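Local coordinates for protein D-alanyl-D-alanine carboxypeptidase (Streptococcus pneumoniae R6, PDB 1XP4) that probably removes the terminal D-alanine from peptidoglycan precursor peptides as a serine carboxypeptidase of the S11 family, acting in cell wall biogenesis, at residues I42-T47 / G222-T227. Numbering follows the deposited sequence.
Sequences ITKLIT and GLKTGT. With SO4 (sulfate ion), chain E.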
# COMPACT_ATOMS: atom_id res chain seq x y z
N ILE A 42 3.62 1.73 -11.40
CA ILE A 42 3.02 1.63 -10.08
C ILE A 42 2.04 0.47 -10.18
O ILE A 42 1.64 -0.13 -9.19
CB ILE A 42 2.29 2.94 -9.69
CG1 ILE A 42 3.33 4.03 -9.40
CG2 ILE A 42 1.42 2.73 -8.47
CD1 ILE A 42 2.72 5.37 -9.00
N THR A 43 1.69 0.13 -11.42
CA THR A 43 0.78 -0.96 -11.72
C THR A 43 1.21 -2.28 -11.08
O THR A 43 0.38 -3.07 -10.62
CB THR A 43 0.68 -1.17 -13.26
OG1 THR A 43 0.10 -0.00 -13.86
CG2 THR A 43 -0.16 -2.39 -13.59
N LYS A 44 2.51 -2.52 -11.06
CA LYS A 44 3.06 -3.75 -10.50
C LYS A 44 2.67 -4.05 -9.05
O LYS A 44 2.93 -5.14 -8.55
CB LYS A 44 4.58 -3.73 -10.65
CG LYS A 44 5.04 -3.66 -12.11
CD LYS A 44 6.55 -3.70 -12.22
CE LYS A 44 7.02 -3.80 -13.67
NZ LYS A 44 6.78 -2.56 -14.45
N LEU A 45 2.03 -3.10 -8.37
CA LEU A 45 1.62 -3.33 -7.00
C LEU A 45 0.40 -4.23 -7.02
O LEU A 45 0.29 -5.18 -6.23
CB LEU A 45 1.29 -2.02 -6.29
CG LEU A 45 2.45 -1.05 -6.07
CD1 LEU A 45 1.94 0.16 -5.30
CD2 LEU A 45 3.58 -1.75 -5.30
N ILE A 46 -0.53 -3.93 -7.91
CA ILE A 46 -1.72 -4.74 -8.00
C ILE A 46 -1.24 -6.14 -8.39
O ILE A 46 -1.69 -7.13 -7.83
CB ILE A 46 -2.69 -4.20 -9.07
CG1 ILE A 46 -2.87 -2.69 -8.90
CG2 ILE A 46 -4.04 -4.89 -8.93
CD1 ILE A 46 -3.59 -2.02 -10.05
N THR A 47 -0.31 -6.19 -9.33
CA THR A 47 0.26 -7.46 -9.81
C THR A 47 0.83 -8.28 -8.67
O THR A 47 0.48 -9.45 -8.48
CB THR A 47 1.40 -7.21 -10.82
OG1 THR A 47 0.86 -6.58 -12.00
CG2 THR A 47 2.06 -8.52 -11.20
N GLY A 222 9.69 1.96 0.92
CA GLY A 222 8.84 1.61 -0.23
C GLY A 222 8.48 2.85 -1.05
O GLY A 222 8.83 3.95 -0.70
N LEU A 223 7.72 2.66 -2.16
CA LEU A 223 7.02 1.41 -2.42
C LEU A 223 7.15 0.96 -3.88
O LEU A 223 7.30 -0.21 -4.17
CB LEU A 223 5.54 1.64 -2.11
CG LEU A 223 4.75 0.34 -2.00
CD1 LEU A 223 5.22 -0.54 -0.85
CD2 LEU A 223 3.25 0.58 -1.77
N LYS A 224 7.02 1.94 -4.79
CA LYS A 224 7.10 1.65 -6.23
C LYS A 224 7.14 2.91 -7.11
O LYS A 224 6.26 3.75 -7.05
CB LYS A 224 5.91 0.80 -6.68
CG LYS A 224 6.15 0.18 -8.05
CD LYS A 224 7.28 -0.85 -8.05
CE LYS A 224 7.83 -1.11 -9.45
NZ LYS A 224 8.24 0.16 -10.03
N THR A 225 8.19 3.05 -7.93
CA THR A 225 8.22 4.18 -8.85
C THR A 225 7.46 3.87 -10.14
O THR A 225 6.98 2.78 -10.37
CB THR A 225 9.65 4.58 -9.19
OG1 THR A 225 10.45 3.45 -9.52
CG2 THR A 225 10.27 5.34 -8.03
N GLY A 226 7.25 4.92 -10.93
CA GLY A 226 6.59 4.73 -12.21
C GLY A 226 6.81 5.92 -13.11
O GLY A 226 6.63 7.06 -12.68
N THR A 227 7.23 5.66 -14.34
CA THR A 227 7.45 6.73 -15.30
C THR A 227 7.00 6.32 -16.69
O THR A 227 7.32 5.24 -17.18
CB THR A 227 8.92 7.14 -15.36
OG1 THR A 227 9.41 7.32 -14.03
CG2 THR A 227 9.05 8.46 -16.11
S SO4 E . 10.48 3.06 -13.42
O1 SO4 E . 11.90 2.80 -13.75
O2 SO4 E . 10.10 2.31 -12.22
O3 SO4 E . 10.27 4.50 -13.17
O4 SO4 E . 9.64 2.62 -14.56
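Lys44 and Lys224 meet in what is probably the active site of this S11 penicillin-binding protein, where the start of helix 44-57, carrying the lysine of the SxxK motif, lies against the Lys224-Thr225-Gly226 (KTG) motif of an outermost sheet strand. The lysines cross alkyl to alkyl, Lys44 CD standing 4.0 Å from Lys224 CE. Their side-chain nitrogens, Lys44 NZ and Lys224 NZ, remain 5.4 Å apart. Lys224 leaves the strand with CG anti to its backbone N (chi1 -165°), and bends at chi2 and chi4 carry NZ back to Thr225 O, a 2.9 Å hydrogen bond. The C=O...N angle of 128° and a tilt of 35° from the carbonyl plane show an oblique approach to that oxygen. Lys44 NZ instead hydrogen-bonds Asn106 OD1, Ser41 OG and Thr145 O, and both nitrogens make weak hydrogen bonds to Ser104 OG, of the other predicted catalytic serine.

Away from the two nitrogens, mostly carbon atoms meet. Leu45 CD2 rests 3.7 Å from Lys224 CB, while its other methyl, CD1, meets Leu223 CD2 at 3.8 Å. Ile42 brings CG1 alongside the strand backbone, 3.8 Å from Lys224 O. Gly226 gives the closest CA pairing with Ile42, 5.2 Å. A sulfate, probably from the crystallisation liquor, lies near Thr225 and Thr227, with its O2 3.0 Å from Thr225 OG1; that hydroxyl is also hydrogen-bonded with Thr206 OG1.

Opposite Val236 of strand 234-241 the strand inserts an extra residue, Leu223 and Lys224 pairing with it as a classic beta bulge. Ile42 touches Val236 too, and helix 170-183 packs on Ile42, Leu45 and Leu223, while helix 262-277 meets Thr225 through Arg263 and Phe264.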